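Local coordinates for beta-d-glucoside glucohydrolase (Hypocrea jecorina, PDB 3ZZ1), which probably hydrolyses terminal, non-reducing beta-D-glucosyl residues with release of beta-D-glucose, as a secreted family 3 glycoside hydrolase of cellulose degradation, at residues T7-G10 against T11-D14; S535-Y539 against N540-V544. All blocks are in the same frame, centred on the assembly; numbering follows the deposited sequence.

Interaction 1. Residues T7-G10 against T11-D14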
loop_
_atom_site.group_PDB
_atom_site.type_symbol
_atom_site.label_atom_id
_atom_site.label_comp_id
_atom_site.label_asym_id
_atom_site.label_seq_id
_atom_site.Cartn_x
_atom_site.Cartn_y
_atom_site.Cartn_z
ATOM N N THR A 7 -2.285 -8.357 27.961
ATOM C CA THR A 7 -2.460 -7.959 26.566
ATOM C C THR A 7 -2.226 -9.175 25.664
ATOM O O THR A 7 -1.592 -10.145 26.088
ATOM C CB THR A 7 -1.504 -6.803 26.159
ATOM O OG1 THR A 7 -0.144 -7.259 26.189
ATOM C CG2 THR A 7 -1.671 -5.586 27.076
ATOM N N PRO A 8 -2.749 -9.139 24.423
ATOM C CA PRO A 8 -2.549 -10.275 23.523
ATOM C C PRO A 8 -1.078 -10.712 23.374
ATOM O O PRO A 8 -0.797 -11.909 23.424
ATOM C CB PRO A 8 -3.131 -9.771 22.200
ATOM C CG PRO A 8 -4.233 -8.853 22.633
ATOM C CD PRO A 8 -3.682 -8.146 23.845
ATOM N N TRP A 9 -0.158 -9.762 23.218
ATOM C CA TRP A 9 1.275 -10.083 23.104
ATOM C C TRP A 9 1.870 -10.618 24.405
ATOM O O TRP A 9 2.771 -11.460 24.380
ATOM C CB TRP A 9 2.083 -8.866 22.652
ATOM C CG TRP A 9 2.244 -8.713 21.161
ATOM C CD1 TRP A 9 1.797 -7.678 20.401
ATOM C CD2 TRP A 9 2.924 -9.607 20.261
ATOM N NE1 TRP A 9 2.148 -7.865 19.085
ATOM C CE2 TRP A 9 2.837 -9.042 18.969
ATOM C CE3 TRP A 9 3.596 -10.827 20.421
ATOM C CZ2 TRP A 9 3.391 -9.655 17.840
ATOM C CZ3 TRP A 9 4.146 -11.438 19.292
ATOM C CH2 TRP A 9 4.037 -10.849 18.020
ATOM N N GLY A 10 1.374 -10.111 25.534
ATOM C CA GLY A 10 1.835 -10.536 26.856
ATOM C C GLY A 10 1.538 -11.996 27.130
ATOM O O GLY A 10 2.400 -12.739 27.606
ATOM N N THR A 11 0.312 -12.403 26.814
ATOM C CA THR A 11 -0.133 -13.786 26.972
ATOM C C THR A 11 0.573 -14.701 25.973
ATOM O O THR A 11 0.945 -15.824 26.318
ATOM C CB THR A 11 -1.673 -13.895 26.845
ATOM O OG1 THR A 11 -2.285 -13.059 27.837
ATOM C CG2 THR A 11 -2.153 -15.341 27.037
ATOM N N ALA A 12 0.772 -14.208 24.749
ATOM C CA ALA A 12 1.517 -14.947 23.727
ATOM C C ALA A 12 2.951 -15.199 24.181
ATOM O O ALA A 12 3.511 -16.271 23.930
ATOM C CB ALA A 12 1.502 -14.198 22.406
ATOM N N TYR A 13 3.535 -14.206 24.850
ATOM C CA TYR A 13 4.889 -14.324 25.395
ATOM C C TYR A 13 5.025 -15.372 26.500
ATOM O O TYR A 13 5.997 -16.122 26.517
ATOM C CB TYR A 13 5.415 -12.959 25.853
ATOM C CG TYR A 13 6.353 -12.336 24.847
ATOM C CD1 TYR A 13 5.949 -12.121 23.525
ATOM C CD2 TYR A 13 7.652 -11.979 25.206
ATOM C CE1 TYR A 13 6.817 -11.569 22.588
ATOM C CE2 TYR A 13 8.524 -11.422 24.278
ATOM C CZ TYR A 13 8.101 -11.221 22.972
ATOM O OH TYR A 13 8.954 -10.670 22.047
ATOM N N ASP A 14 4.047 -15.424 27.403
ATOM C CA ASP A 14 4.005 -16.456 28.451
ATOM C C ASP A 14 3.999 -17.853 27.832
ATOM O O ASP A 14 4.773 -18.721 28.237
ATOM C CB ASP A 14 2.778 -16.282 29.357
ATOM C CG ASP A 14 2.776 -14.954 30.105
ATOM O OD1 ASP A 14 3.855 -14.364 30.315
ATOM O OD2 ASP A 14 1.680 -14.498 30.490
#
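T7 O accepts from T11 N at 3.0 Å in the first i to i+4 bond of helix 8-20, and P8 to A12, W9 to Y13 and G10 to D14 repeat it in turn, so four successive carbonyls define one opening turn of alpha-helix. T7 occupies the N-cap: its OG1 accepts from G10 N at 3.3 Å, an amide of the first turn, and is itself hydrogen-bonded to P4 O. P8 follows at the first helical position, where its ring nitrogen has no hydrogen to offer.

On the inner side W9 and Y13, four residues apart, cross at a slant, W9 CE3 lying 4.0 Å from Y13 CE1. Next to this pair the A12 methyl stands 4.4 Å from W9 CE3, also obliquely to the indole. L298 of helix 282-298 touches P8 and W9, while R291 and A294 of that helix touch Y13, whose OH bonds to P230 O. On the exposed side the D14 carboxylate folds back along the helix because CG stands beside its own backbone N (chi1 -62°), bringing CG to 3.4 Å from G10 O. Carboxylate and carbonyl oxygens are both acceptors, so no hydrogen bond joins them; the bond to G10 O comes from D14 N.

The chemistry therefore divides by face: P8, W9 and Y13 join this N-terminal helix to helix 282-298, W9 and Y13 also reaching loop residues such as P3, and the G10 amide is capped by T7 OG1, while T11 and the D14 carboxylate lie on the exposed side.

Interaction 2. Residues S535-Y539 against N540-V544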
loop_
_atom_site.group_PDB
_atom_site.type_symbol
_atom_site.label_atom_id
_atom_site.label_comp_id
_atom_site.label_asym_id
_atom_site.label_seq_id
_atom_site.Cartn_x
_atom_site.Cartn_y
_atom_site.Cartn_z
ATOM N N SER A 535 4.440 18.687 -14.726
ATOM C CA SER A 535 5.747 18.429 -15.328
ATOM C C SER A 535 6.513 17.368 -14.532
ATOM O O SER A 535 6.387 17.313 -13.307
ATOM C CB SER A 535 6.560 19.728 -15.377
ATOM O OG SER A 535 7.847 19.512 -15.933
ATOM N N PRO A 536 7.307 16.522 -15.218
ATOM C CA PRO A 536 8.156 15.567 -14.495
ATOM C C PRO A 536 9.164 16.275 -13.587
ATOM O O PRO A 536 9.588 15.715 -12.572
ATOM C CB PRO A 536 8.901 14.831 -15.616
ATOM C CG PRO A 536 8.073 15.023 -16.830
ATOM C CD PRO A 536 7.435 16.373 -16.680
ATOM N N ASN A 537 9.527 17.502 -13.956
ATOM C CA ASN A 537 10.527 18.274 -13.228
ATOM C C ASN A 537 9.992 18.909 -11.945
ATOM O O ASN A 537 10.761 19.486 -11.167
ATOM C CB ASN A 537 11.151 19.336 -14.141
ATOM C CG ASN A 537 11.863 18.730 -15.338
ATOM O OD1 ASN A 537 11.502 18.993 -16.481
ATOM N ND2 ASN A 537 12.871 17.899 -15.074
ATOM N N ASP A 538 8.680 18.804 -11.728
ATOM C CA ASP A 538 8.057 19.313 -10.506
ATOM C C ASP A 538 8.271 18.381 -9.304
ATOM O O ASP A 538 8.207 18.822 -8.154
ATOM C CB ASP A 538 6.566 19.589 -10.721
ATOM C CG ASP A 538 6.309 20.739 -11.688
ATOM O OD1 ASP A 538 7.197 21.592 -11.884
ATOM O OD2 ASP A 538 5.200 20.794 -12.255
ATOM N N TYR A 539 8.524 17.102 -9.573
ATOM C CA TYR A 539 8.883 16.153 -8.521
ATOM C C TYR A 539 10.315 16.396 -8.061
ATOM O O TYR A 539 11.193 16.677 -8.876
ATOM C CB TYR A 539 8.700 14.711 -9.004
ATOM C CG TYR A 539 7.273 14.397 -9.403
ATOM C CD1 TYR A 539 6.283 14.198 -8.438
ATOM C CD2 TYR A 539 6.912 14.310 -10.747
ATOM C CE1 TYR A 539 4.962 13.914 -8.807
ATOM C CE2 TYR A 539 5.598 14.025 -11.123
ATOM C CZ TYR A 539 4.632 13.830 -10.154
ATOM O OH TYR A 539 3.342 13.550 -10.537
ATOM N N ASN A 540 10.541 16.293 -6.756
ATOM C CA ASN A 540 11.845 16.612 -6.181
ATOM C C ASN A 540 12.768 15.411 -5.949
ATOM O O ASN A 540 13.860 15.562 -5.394
ATOM C CB ASN A 540 11.693 17.458 -4.904
ATOM C CG ASN A 540 11.038 16.697 -3.752
ATOM O OD1 ASN A 540 10.313 15.719 -3.954
ATOM N ND2 ASN A 540 11.288 17.161 -2.532
ATOM N N THR A 541 12.331 14.227 -6.371
ATOM C CA THR A 541 13.171 13.024 -6.303
ATOM C C THR A 541 13.210 12.280 -7.634
ATOM O O THR A 541 12.294 12.403 -8.452
ATOM C CB THR A 541 12.719 12.034 -5.190
ATOM O OG1 THR A 541 11.338 11.704 -5.362
ATOM C CG2 THR A 541 12.923 12.625 -3.808
ATOM N N ARG A 542 14.275 11.510 -7.838
ATOM C CA ARG A 542 14.448 10.692 -9.037
ATOM C C ARG A 542 14.960 9.321 -8.632
ATOM O O ARG A 542 15.503 9.161 -7.535
ATOM C CB ARG A 542 15.470 11.324 -9.994
ATOM C CG ARG A 542 15.227 12.781 -10.378
ATOM C CD ARG A 542 14.144 12.930 -11.431
ATOM N NE ARG A 542 14.080 14.300 -11.938
ATOM C CZ ARG A 542 13.354 15.276 -11.396
ATOM N NH1 ARG A 542 12.617 15.045 -10.318
ATOM N NH2 ARG A 542 13.365 16.489 -11.933
ATOM N N ILE A 543 14.799 8.340 -9.519
ATOM C CA ILE A 543 15.465 7.046 -9.362
ATOM C C ILE A 543 16.987 7.274 -9.419
ATOM O O ILE A 543 17.515 7.760 -10.421
ATOM C CB ILE A 543 15.021 6.023 -10.454
ATOM C CG1 ILE A 543 13.499 5.781 -10.421
ATOM C CG2 ILE A 543 15.806 4.720 -10.344
ATOM C CD1 ILE A 543 12.932 5.275 -9.095
ATOM N N VAL A 544 17.677 6.931 -8.334
ATOM C CA VAL A 544 19.117 7.187 -8.207
ATOM C C VAL A 544 19.945 6.090 -8.888
ATOM O O VAL A 544 19.700 4.898 -8.681
ATOM C CB VAL A 544 19.533 7.343 -6.718
ATOM C CG1 VAL A 544 21.025 7.635 -6.590
ATOM C CG2 VAL A 544 18.716 8.447 -6.048
HETATM O O HOH W 1 13.413 19.425 -11.495
#
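R542 NH1 makes two bonds to backbone carbonyls, the shorter to Y539 O at 2.6 Å and the longer to T541 O at 3.3 Å, and so bridges a bend in the loop between helix 510-518 and strand 548-549 of the family 3 C-terminal domain. Both oxygens lie essentially in the guanidinium plane, which shows that the arginine uses its edge. At the carbonyls the approach is different: NH1 stands above each carbonyl plane, by 52° at Y539, off the lone pairs, although both N-H directions are fairly straight. The side chain reaches back because CG sits beside the backbone N and the chain folds about CB-CG (chi2 -78°).

Over one face of the same guanidinium stands P536 O, 3.8 Å from NH1. The N537 amide crosses the group obliquely, its plane turned 48° from the guanidinium, and ND2 and NH2 are both donors, so no bond joins them. The bend begins with an ST turn, in which S535 OG accepts from N537 N at 3.3 Å.

The Y539 ring departs from the arginine toward the interior, where it touches L456 and A485 and its OH bonds to T531 O and A533 N. N540 ND2 bonds to F556 O, while T541 OG1 to T120 OG1 and V544 O to Q165 NE2 connect the loop to the N-terminal, TIM-barrel-clan part of the chain. With the intervening N540 and T541 held by outside partners, the exposed R542 spans back to Y539 O. One water completes the link, donating to N537 O at 2.7 Å and accepting a weak bond from R542 NH2.

Overall arrangement
Interactions 1 and 2 are both local, each within one continuous run of chain, and lie on opposite sides of the chain's centre, with centres 46 Å apart and nearest atoms about 32 Å apart. They share no secondary-structure element. Both are partly buried, with an aromatic residue directed inward and polar groups at the surface. The difference is in how the backbone is held: T7-D14 is an alpha-helix start, satisfied by its own repeating amide bonds, whereas S535-V544 is irregular and recruits a charged side chain and a water to bind its carbonyls. Y13 OH reaches a separate loop, whereas Y539 OH turns back on its own loop.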